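PDB 3OBF: putative transcriptional regulator, IclR family from Arthrobacter aurescens, which probably regulates transcription as a DNA-binding factor, this chain being its C-terminal GAF-like domain, which in this family is the effector-binding part. Local coordinates for residues H44-A50 with P142-R147; Y56-L60 with S84-T88; M106-V112 with G123-Y129. All blocks are in the same frame, centred on the assembly; numbering follows the deposited sequence.

Interaction 1. Residues H44-A50 with P142-R147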
loop_
_atom_site.group_PDB
_atom_site.type_symbol
_atom_site.label_atom_id
_atom_site.label_comp_id
_atom_site.label_asym_id
_atom_site.label_seq_id
_atom_site.Cartn_x
_atom_site.Cartn_y
_atom_site.Cartn_z
ATOM N N HIS A 44 14.175 5.074 -13.528
ATOM C CA HIS A 44 15.357 5.685 -12.956
ATOM C C HIS A 44 15.434 5.471 -11.463
ATOM O O HIS A 44 15.490 6.441 -10.699
ATOM C CB HIS A 44 15.518 7.172 -13.355
ATOM C CG HIS A 44 14.348 8.064 -13.032
ATOM N ND1 HIS A 44 13.090 7.598 -12.722
ATOM C CD2 HIS A 44 14.248 9.414 -13.042
ATOM C CE1 HIS A 44 12.272 8.616 -12.525
ATOM N NE2 HIS A 44 12.953 9.729 -12.712
ATOM N N GLN A 45 15.433 4.206 -11.035
ATOM C CA GLN A 45 15.580 3.927 -9.602
ATOM C C GLN A 45 17.013 4.160 -9.147
ATOM O O GLN A 45 17.971 3.975 -9.909
ATOM C CB GLN A 45 15.098 2.535 -9.192
ATOM C CG GLN A 45 15.257 1.440 -10.203
ATOM C CD GLN A 45 15.167 0.066 -9.565
ATOM O OE1 GLN A 45 14.281 -0.211 -8.755
ATOM N NE2 GLN A 45 16.098 -0.803 -9.923
ATOM N N VAL A 46 17.153 4.629 -7.918
ATOM C CA VAL A 46 18.467 4.697 -7.323
ATOM C C VAL A 46 18.542 3.489 -6.399
ATOM O O VAL A 46 19.070 2.448 -6.788
ATOM C CB VAL A 46 18.766 6.076 -6.674
ATOM C CG1 VAL A 46 18.931 7.100 -7.765
ATOM C CG2 VAL A 46 17.657 6.507 -5.710
ATOM N N LYS A 47 17.958 3.592 -5.214
ATOM C CA LYS A 47 17.766 2.404 -4.401
ATOM C C LYS A 47 16.564 1.613 -4.941
ATOM O O LYS A 47 15.568 2.198 -5.378
ATOM C CB LYS A 47 17.656 2.769 -2.910
ATOM C CG LYS A 47 19.020 3.211 -2.292
ATOM C CD LYS A 47 19.959 2.003 -2.079
ATOM C CE LYS A 47 21.306 2.385 -1.455
ATOM N NZ LYS A 47 22.342 2.764 -2.459
ATOM N N HIS A 48 16.706 0.288 -4.958
ATOM C CA HIS A 48 15.713 -0.612 -5.502
ATOM C C HIS A 48 14.594 -0.741 -4.462
ATOM O O HIS A 48 14.761 -1.383 -3.426
ATOM C CB HIS A 48 16.329 -1.986 -5.781
ATOM C CG HIS A 48 17.330 -2.005 -6.904
ATOM N ND1 HIS A 48 18.349 -1.078 -7.028
ATOM C CD2 HIS A 48 17.484 -2.868 -7.939
ATOM C CE1 HIS A 48 19.071 -1.356 -8.099
ATOM N NE2 HIS A 48 18.568 -2.438 -8.671
ATOM N N LEU A 49 13.473 -0.090 -4.719
ATOM C CA LEU A 49 12.375 -0.083 -3.747
ATOM C C LEU A 49 11.391 -1.187 -4.072
ATOM O O LEU A 49 11.257 -1.589 -5.245
ATOM C CB LEU A 49 11.689 1.287 -3.685
ATOM C CG LEU A 49 12.570 2.517 -3.365
ATOM C CD1 LEU A 49 11.812 3.815 -3.600
ATOM C CD2 LEU A 49 13.143 2.465 -1.934
ATOM N N ALA A 50 10.707 -1.676 -3.034
ATOM C CA ALA A 50 9.728 -2.764 -3.164
ATOM C C ALA A 50 10.211 -3.885 -4.086
ATOM O O ALA A 50 9.494 -4.259 -5.026
ATOM C CB ALA A 50 8.344 -2.214 -3.632
ATOM N N PRO A 142 6.106 3.005 -4.433
ATOM C CA PRO A 142 7.174 3.598 -3.612
ATOM C C PRO A 142 8.051 4.535 -4.448
ATOM O O PRO A 142 8.197 4.314 -5.636
ATOM C CB PRO A 142 7.967 2.381 -3.175
ATOM C CG PRO A 142 7.811 1.361 -4.435
ATOM C CD PRO A 142 6.536 1.774 -5.134
ATOM N N ALA A 143 8.624 5.572 -3.850
ATOM C CA ALA A 143 9.482 6.519 -4.584
ATOM C C ALA A 143 10.515 7.183 -3.633
ATOM O O ALA A 143 10.293 7.228 -2.413
ATOM C CB ALA A 143 8.626 7.577 -5.282
ATOM N N PRO A 144 11.652 7.668 -4.175
ATOM C CA PRO A 144 12.572 8.375 -3.244
ATOM C C PRO A 144 12.038 9.759 -2.862
ATOM O O PRO A 144 11.533 10.492 -3.737
ATOM C CB PRO A 144 13.886 8.485 -4.024
ATOM C CG PRO A 144 13.574 8.056 -5.453
ATOM C CD PRO A 144 12.285 7.305 -5.460
ATOM N N LYS A 145 12.118 10.086 -1.563
ATOM C CA LYS A 145 11.589 11.353 -1.062
ATOM C C LYS A 145 12.152 12.578 -1.778
ATOM O O LYS A 145 11.401 13.501 -2.064
ATOM C CB LYS A 145 11.744 11.509 0.457
ATOM C CG LYS A 145 10.880 12.655 1.033
ATOM C CD LYS A 145 10.475 12.407 2.497
ATOM C CE LYS A 145 9.941 13.667 3.164
ATOM N NZ LYS A 145 10.374 13.782 4.610
ATOM N N PHE A 146 13.449 12.570 -2.098
ATOM C CA PHE A 146 14.062 13.755 -2.704
ATOM C C PHE A 146 13.302 14.303 -3.932
ATOM O O PHE A 146 13.255 15.514 -4.137
ATOM C CB PHE A 146 15.566 13.560 -3.001
ATOM C CG PHE A 146 15.854 12.608 -4.132
ATOM C CD1 PHE A 146 15.776 13.035 -5.465
ATOM C CD2 PHE A 146 16.219 11.286 -3.873
ATOM C CE1 PHE A 146 16.034 12.155 -6.522
ATOM C CE2 PHE A 146 16.488 10.409 -4.924
ATOM C CZ PHE A 146 16.392 10.843 -6.249
ATOM N N ARG A 147 12.681 13.428 -4.727
ATOM C CA ARG A 147 12.079 13.902 -5.972
ATOM C C ARG A 147 10.574 14.022 -5.904
ATOM O O ARG A 147 9.928 14.375 -6.886
ATOM C CB ARG A 147 12.542 13.080 -7.193
ATOM C CG ARG A 147 12.387 11.562 -7.108
ATOM C CD ARG A 147 12.623 10.940 -8.495
ATOM N NE ARG A 147 12.221 9.528 -8.571
ATOM C CZ ARG A 147 13.041 8.530 -8.898
ATOM N NH1 ARG A 147 14.320 8.790 -9.192
ATOM N NH2 ARG A 147 12.587 7.272 -8.935
#
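Leu-49 and Ala-50 press against the ring of Pro-142, and this apolar patch is the centre of the contact. The CB of Ala-50 sits 3.7 Å from Pro-142 CG, while Leu-49 meets the same ring through its own CB. The Leu-49 branch then reaches along the backbone of the facing segment: its CD1 lies 3.6 Å from Ala-143 C and 4.0 Å from Pro-144 CD, so one methyl spans the link between these two residues. Farther out, Val-46 turns CG2 to the edge of the Phe-146 ring, close to the ring plane, at 4.1 Å from CE2. The polar edge is made by His-44 and Arg-147. The guanidinium lies flat on the imidazole, planes 8° apart and centres separated by 3.9 Å; its opposite face is covered by Pro-144, whose CG stands 3.5 Å above the plane, and the group is thereby sandwiched. A chi1 of 53° folds the Arg-147 side chain back over its own backbone, after which it runs extended to NE. From the stack, NH1 donates to the backbone O of His-44 over 3.0 Å, with an N-H...O angle of 151°, while NH2 pairs outside the two segments, in a salt bridge with Glu-22. Stacking and these polar links together fix the rotation of the guanidinium. In the GAF-like fold, residues 44-50 belong to the loop between strands 34-40 and 55-56, and they pack on the end of strand 135-144, which pairs there with strand 121-129 through Ala-143 and Val-122; Leu-49 also touches Glu-121 of that neighbour.

Interaction 2. Residues Y56-L60 with S84-T88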
loop_
_atom_site.group_PDB
_atom_site.type_symbol
_atom_site.label_atom_id
_atom_site.label_comp_id
_atom_site.label_asym_id
_atom_site.label_seq_id
_atom_site.Cartn_x
_atom_site.Cartn_y
_atom_site.Cartn_z
ATOM N N TYR A 56 7.083 -5.904 4.671
ATOM C CA TYR A 56 6.957 -4.646 5.415
ATOM C C TYR A 56 6.088 -4.866 6.654
ATOM O O TYR A 56 4.985 -5.400 6.542
ATOM C CB TYR A 56 6.367 -3.543 4.504
ATOM C CG TYR A 56 7.248 -3.256 3.305
ATOM C CD1 TYR A 56 8.273 -2.295 3.371
ATOM C CD2 TYR A 56 7.086 -3.990 2.122
ATOM C CE1 TYR A 56 9.112 -2.063 2.276
ATOM C CE2 TYR A 56 7.912 -3.784 1.024
ATOM C CZ TYR A 56 8.922 -2.822 1.107
ATOM O OH TYR A 56 9.710 -2.634 0.012
ATOM N N ASN A 57 6.582 -4.475 7.834
ATOM C CA ASN A 57 5.736 -4.565 9.047
ATOM C C ASN A 57 5.698 -3.281 9.904
ATOM O O ASN A 57 5.344 -3.329 11.092
ATOM C CB ASN A 57 6.085 -5.788 9.899
ATOM C CG ASN A 57 7.344 -5.585 10.697
ATOM O OD1 ASN A 57 8.259 -4.942 10.245
ATOM N ND2 ASN A 57 7.381 -6.118 11.903
ATOM N N GLU A 58 6.040 -2.144 9.296
ATOM C CA GLU A 58 5.922 -0.840 9.959
ATOM C C GLU A 58 4.530 -0.314 9.682
ATOM O O GLU A 58 4.046 -0.303 8.538
ATOM C CB GLU A 58 6.972 0.139 9.426
ATOM C CG GLU A 58 8.416 -0.350 9.765
ATOM C CD GLU A 58 9.515 0.431 9.067
ATOM O OE1 GLU A 58 9.957 1.454 9.621
ATOM O OE2 GLU A 58 9.973 0.004 7.973
ATOM N N ALA A 59 3.890 0.103 10.754
ATOM C CA ALA A 59 2.537 0.628 10.719
ATOM C C ALA A 59 2.378 1.723 9.668
ATOM O O ALA A 59 1.371 1.777 8.956
ATOM C CB ALA A 59 2.121 1.112 12.114
ATOM N N LEU A 60 3.391 2.570 9.545
ATOM C CA LEU A 60 3.254 3.761 8.709
ATOM C C LEU A 60 3.516 3.502 7.228
ATOM O O LEU A 60 3.267 4.363 6.387
ATOM C CB LEU A 60 4.047 4.931 9.282
ATOM C CG LEU A 60 3.446 5.512 10.578
ATOM C CD1 LEU A 60 4.234 6.720 11.081
ATOM C CD2 LEU A 60 1.963 5.924 10.393
ATOM N N SER A 84 4.106 -6.898 16.652
ATOM C CA SER A 84 4.123 -7.527 15.315
ATOM C C SER A 84 4.201 -6.484 14.220
ATOM O O SER A 84 4.934 -6.646 13.262
ATOM C CB SER A 84 2.878 -8.386 15.070
ATOM O OG SER A 84 2.891 -9.433 15.989
ATOM N N ILE A 85 3.383 -5.450 14.345
ATOM C CA ILE A 85 3.456 -4.287 13.458
ATOM C C ILE A 85 4.071 -3.163 14.305
ATOM O O ILE A 85 3.618 -2.955 15.418
ATOM C CB ILE A 85 2.056 -3.915 12.922
ATOM C CG1 ILE A 85 1.486 -5.051 12.043
ATOM C CG2 ILE A 85 2.083 -2.634 12.165
ATOM C CD1 ILE A 85 2.249 -5.326 10.765
ATOM N N THR A 86 5.127 -2.498 13.812
ATOM C CA THR A 86 5.861 -1.537 14.637
ATOM C C THR A 86 5.394 -0.116 14.395
ATOM O O THR A 86 5.095 0.292 13.251
ATOM C CB THR A 86 7.407 -1.630 14.493
ATOM O OG1 THR A 86 7.777 -1.266 13.169
ATOM C CG2 THR A 86 7.930 -3.059 14.827
ATOM N N LEU A 87 5.319 0.626 15.494
ATOM C CA LEU A 87 4.861 2.014 15.479
ATOM C C LEU A 87 5.538 2.769 16.620
ATOM O O LEU A 87 5.634 2.232 17.725
ATOM C CB LEU A 87 3.333 2.083 15.645
ATOM C CG LEU A 87 2.714 3.485 15.729
ATOM C CD1 LEU A 87 2.908 4.222 14.393
ATOM C CD2 LEU A 87 1.235 3.416 16.076
ATOM N N THR A 88 6.010 3.988 16.348
ATOM C CA THR A 88 6.697 4.804 17.362
ATOM C C THR A 88 5.771 5.254 18.475
ATOM O O THR A 88 4.767 5.924 18.213
ATOM C CB THR A 88 7.313 6.068 16.769
ATOM O OG1 THR A 88 8.322 5.691 15.836
ATOM C CG2 THR A 88 7.969 6.922 17.876
HETATM O O HOH W 1 5.614 2.781 11.365
#
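The carboxamide of Asn-57 is turned with its ND2 to the backbone oxygen of Ser-84, 2.8 Å away. That oxygen is tilted 21° out of the amide plane, and the N-H...O angle is a moderately bent 147°. A chi1 of 77° swings the amide toward the start of the facing segment, while CB rests 4.0 Å from Ile-85 CD1. The same residue also starts the backbone pairing: Asn-57 O accepts from Thr-86 N at 2.9 Å, in the carbonyl plane, and Thr-86 O in turn takes the N-H of Ala-59 in the straightest bond across the contact. Because Thr-86 both gives and receives on the residues flanking Glu-58, and the two segments run the same way, the arrangement is a single parallel beta bridge. Within this GAF-like domain it ties the loop leading into helix 62-69 to the loop following helix 73-82. Thr-86 O is also the acceptor for a water that itself takes the N-H of Leu-60 at 2.9 Å, which extends the pairing by one solvent-mediated step. Beneath this polar seam lie the aliphatic groups. Ala-59 CB touches both Ile-85 CG2, 3.7 Å away, and Leu-87 CB at 3.9 Å, while CD1 of Leu-87 approaches CG of Leu-60 at 4.1 Å. Ile-85 and Leu-87 also touch Leu-80 of helix 73-82, and Ala-59 O accepts a hydrogen bond from the hydroxyl of Tyr-98 in helix 92-108.

Interaction 3. Residues M106-V112 with G123-Y129; sequences MERGWAV and GVASPVY
Trp-110 touches the strand first through CB, which lies 3.3 Å from Ser-126 OG and also close to the carbonyl oxygen of Ala-125. From there the indole lies alongside Val-124, and CD1 meets Val-124 CG1 at 3.9 Å. The rest of the indole makes no contact with 123-129, and one of its faces is overlaid by CG of Arg-108, 3.6 Å above the plane. The same arginine folds back to grip the Trp-110 carbonyl side-on, NE and NH2 both donating to that one oxygen, which lies in the guanidinium plane. Just before the tryptophan, Gly-109, the first residue past the helix, breaks from it with a positive phi of 105°, and Ser-126 OG donates to Gly-109 O at 2.9 Å, on a lone pair. Regular antiparallel pairing follows: Ala-111 and Ala-125 form a hydrogen-bonded pair, with Ala-111 N to Ala-125 O at 2.9 Å, and Val-112 and Val-124 the adjoining non-hydrogen-bonded pair. At the other end, the selenomethionine side chain of Met-106, bent at chi2 and chi3, runs alongside the Pro-127 ring, its CE 3.9 Å from Pro-127 CG, while SE lies 3.8 Å from Tyr-129 OH. The contact thus covers the turn from helix 92-108 into edge strand 111-114 and the pairing of that strand with 121-129 as a beta hairpin. Helix 150-170 packs on Ser-126 and Val-112, whereas helix 62-69 lies against Ala-111, Ala-125 and Pro-127.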
loop_
_atom_site.group_PDB
_atom_site.type_symbol
_atom_site.label_atom_id
_atom_site.label_comp_id
_atom_site.label_asym_id
_atom_site.label_seq_id
_atom_site.Cartn_x
_atom_site.Cartn_y
_atom_site.Cartn_z
HETATM N N MSE A 106 -9.177 5.006 3.539
HETATM C CA MSE A 106 -10.265 4.340 2.821
HETATM C C MSE A 106 -11.143 5.362 2.121
HETATM O O MSE A 106 -11.533 5.170 0.967
HETATM C CB MSE A 106 -11.104 3.477 3.775
HETATM C CG MSE A 106 -10.409 2.201 4.269
HETATM SE SE MSE A 106 -9.797 0.966 2.817
HETATM C CE MSE A 106 -7.865 1.504 2.649
ATOM N N GLU A 107 -11.447 6.460 2.809
ATOM C CA GLU A 107 -12.260 7.517 2.225
ATOM C C GLU A 107 -11.485 8.341 1.182
ATOM O O GLU A 107 -12.082 8.830 0.224
ATOM C CB GLU A 107 -12.886 8.405 3.313
ATOM C CG GLU A 107 -13.747 7.628 4.337
ATOM C CD GLU A 107 -15.257 7.680 4.055
ATOM O OE1 GLU A 107 -15.897 8.706 4.380
ATOM O OE2 GLU A 107 -15.808 6.684 3.529
ATOM N N ARG A 108 -10.167 8.481 1.345
ATOM C CA ARG A 108 -9.350 9.160 0.299
ATOM C C ARG A 108 -9.144 8.252 -0.933
ATOM O O ARG A 108 -9.135 8.730 -2.063
ATOM C CB ARG A 108 -7.998 9.637 0.853
ATOM C CG ARG A 108 -7.119 10.404 -0.142
ATOM C CD ARG A 108 -5.910 11.035 0.580
ATOM N NE ARG A 108 -5.335 10.046 1.455
ATOM C CZ ARG A 108 -5.245 10.132 2.787
ATOM N NH1 ARG A 108 -5.619 11.229 3.456
ATOM N NH2 ARG A 108 -4.729 9.109 3.442
ATOM N N GLY A 109 -8.984 6.946 -0.692
ATOM C CA GLY A 109 -8.763 5.975 -1.751
ATOM C C GLY A 109 -7.319 5.510 -1.819
ATOM O O GLY A 109 -6.990 4.604 -2.604
ATOM N N TRP A 110 -6.456 6.128 -1.012
ATOM C CA TRP A 110 -5.070 5.689 -0.884
ATOM C C TRP A 110 -4.472 6.088 0.473
ATOM O O TRP A 110 -4.862 7.081 1.044
ATOM C CB TRP A 110 -4.194 6.220 -2.025
ATOM C CG TRP A 110 -3.997 7.742 -2.030
ATOM C CD1 TRP A 110 -2.990 8.457 -1.410
ATOM C CD2 TRP A 110 -4.809 8.709 -2.721
ATOM N NE1 TRP A 110 -3.133 9.810 -1.679
ATOM C CE2 TRP A 110 -4.240 9.990 -2.471
ATOM C CE3 TRP A 110 -5.956 8.618 -3.519
ATOM C CZ2 TRP A 110 -4.791 11.167 -2.981
ATOM C CZ3 TRP A 110 -6.508 9.792 -4.036
ATOM C CH2 TRP A 110 -5.925 11.053 -3.757
ATOM N N ALA A 111 -3.558 5.273 0.995
ATOM C CA ALA A 111 -2.782 5.620 2.175
ATOM C C ALA A 111 -1.480 6.246 1.736
ATOM O O ALA A 111 -1.012 6.048 0.589
ATOM C CB ALA A 111 -2.527 4.390 3.042
ATOM N N VAL A 112 -0.908 7.008 2.655
ATOM C CA VAL A 112 0.248 7.821 2.419
ATOM C C VAL A 112 1.340 7.540 3.467
ATOM O O VAL A 112 1.061 7.441 4.657
ATOM C CB VAL A 112 -0.153 9.306 2.503
ATOM C CG1 VAL A 112 1.048 10.158 2.753
ATOM C CG2 VAL A 112 -0.855 9.753 1.211
ATOM N N GLY A 123 5.646 6.717 -0.051
ATOM C CA GLY A 123 4.784 5.696 -0.612
ATOM C C GLY A 123 3.309 6.027 -0.585
ATOM O O GLY A 123 2.812 6.691 0.341
ATOM N N VAL A 124 2.600 5.579 -1.609
ATOM C CA VAL A 124 1.157 5.544 -1.554
ATOM C C VAL A 124 0.698 4.137 -1.919
ATOM O O VAL A 124 1.331 3.482 -2.719
ATOM C CB VAL A 124 0.495 6.566 -2.530
ATOM C CG1 VAL A 124 0.778 8.040 -2.099
ATOM C CG2 VAL A 124 0.937 6.297 -3.987
ATOM N N ALA A 125 -0.411 3.685 -1.350
ATOM C CA ALA A 125 -0.948 2.362 -1.646
ATOM C C ALA A 125 -2.488 2.386 -1.626
ATOM O O ALA A 125 -3.089 3.152 -0.855
ATOM C CB ALA A 125 -0.412 1.347 -0.649
ATOM N N SER A 126 -3.088 1.504 -2.402
ATOM C CA SER A 126 -4.550 1.411 -2.547
ATOM C C SER A 126 -5.026 -0.046 -2.533
ATOM O O SER A 126 -4.292 -0.923 -2.962
ATOM C CB SER A 126 -4.999 2.061 -3.859
ATOM O OG SER A 126 -4.656 3.445 -3.842
ATOM N N PRO A 127 -6.256 -0.306 -2.036
ATOM C CA PRO A 127 -6.710 -1.693 -1.879
ATOM C C PRO A 127 -7.301 -2.256 -3.177
ATOM O O PRO A 127 -7.802 -1.506 -3.999
ATOM C CB PRO A 127 -7.766 -1.602 -0.759
ATOM C CG PRO A 127 -8.313 -0.142 -0.896
ATOM C CD PRO A 127 -7.155 0.678 -1.383
ATOM N N VAL A 128 -7.198 -3.574 -3.353
ATOM C CA VAL A 128 -7.760 -4.282 -4.483
ATOM C C VAL A 128 -8.763 -5.211 -3.855
ATOM O O VAL A 128 -8.459 -5.816 -2.829
ATOM C CB VAL A 128 -6.662 -5.101 -5.215
ATOM C CG1 VAL A 128 -7.282 -6.080 -6.241
ATOM C CG2 VAL A 128 -5.680 -4.160 -5.904
ATOM N N TYR A 129 -9.960 -5.300 -4.433
ATOM C CA TYR A 129 -11.017 -6.185 -3.915
ATOM C C TYR A 129 -11.421 -7.276 -4.901
ATOM O O TYR A 129 -11.350 -7.071 -6.114
ATOM C CB TYR A 129 -12.284 -5.387 -3.548
ATOM C CG TYR A 129 -12.039 -4.343 -2.511
ATOM C CD1 TYR A 129 -12.087 -4.654 -1.166
ATOM C CD2 TYR A 129 -11.771 -3.033 -2.883
ATOM C CE1 TYR A 129 -11.855 -3.663 -0.190
ATOM C CE2 TYR A 129 -11.560 -2.049 -1.937
ATOM C CZ TYR A 129 -11.599 -2.375 -0.597
ATOM O OH TYR A 129 -11.358 -1.393 0.325
#

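How the interactions relate
From the N terminus, the chain first reaches 44-50, the opening side of interaction 1, which closes only at 142-147 and so encloses both other contacts. Soon after comes 56-60; helices 62-69 and 73-82 follow, and 84-88 returns to close interaction 2. Helix 92-108 then leads into interaction 3, a short closure over the hairpin. Interactions 2 and 3 thus stand in series, and none of the three cross. Interactions 1 and 3 reach neighbouring strands, 135-144 and 121-129, of one sheet, while interaction 2 joins loops beside the helices, about 17 Å from interaction 3 between centres. Interactions 1 and 2 touch where Tyr-56 packs against Ala-50.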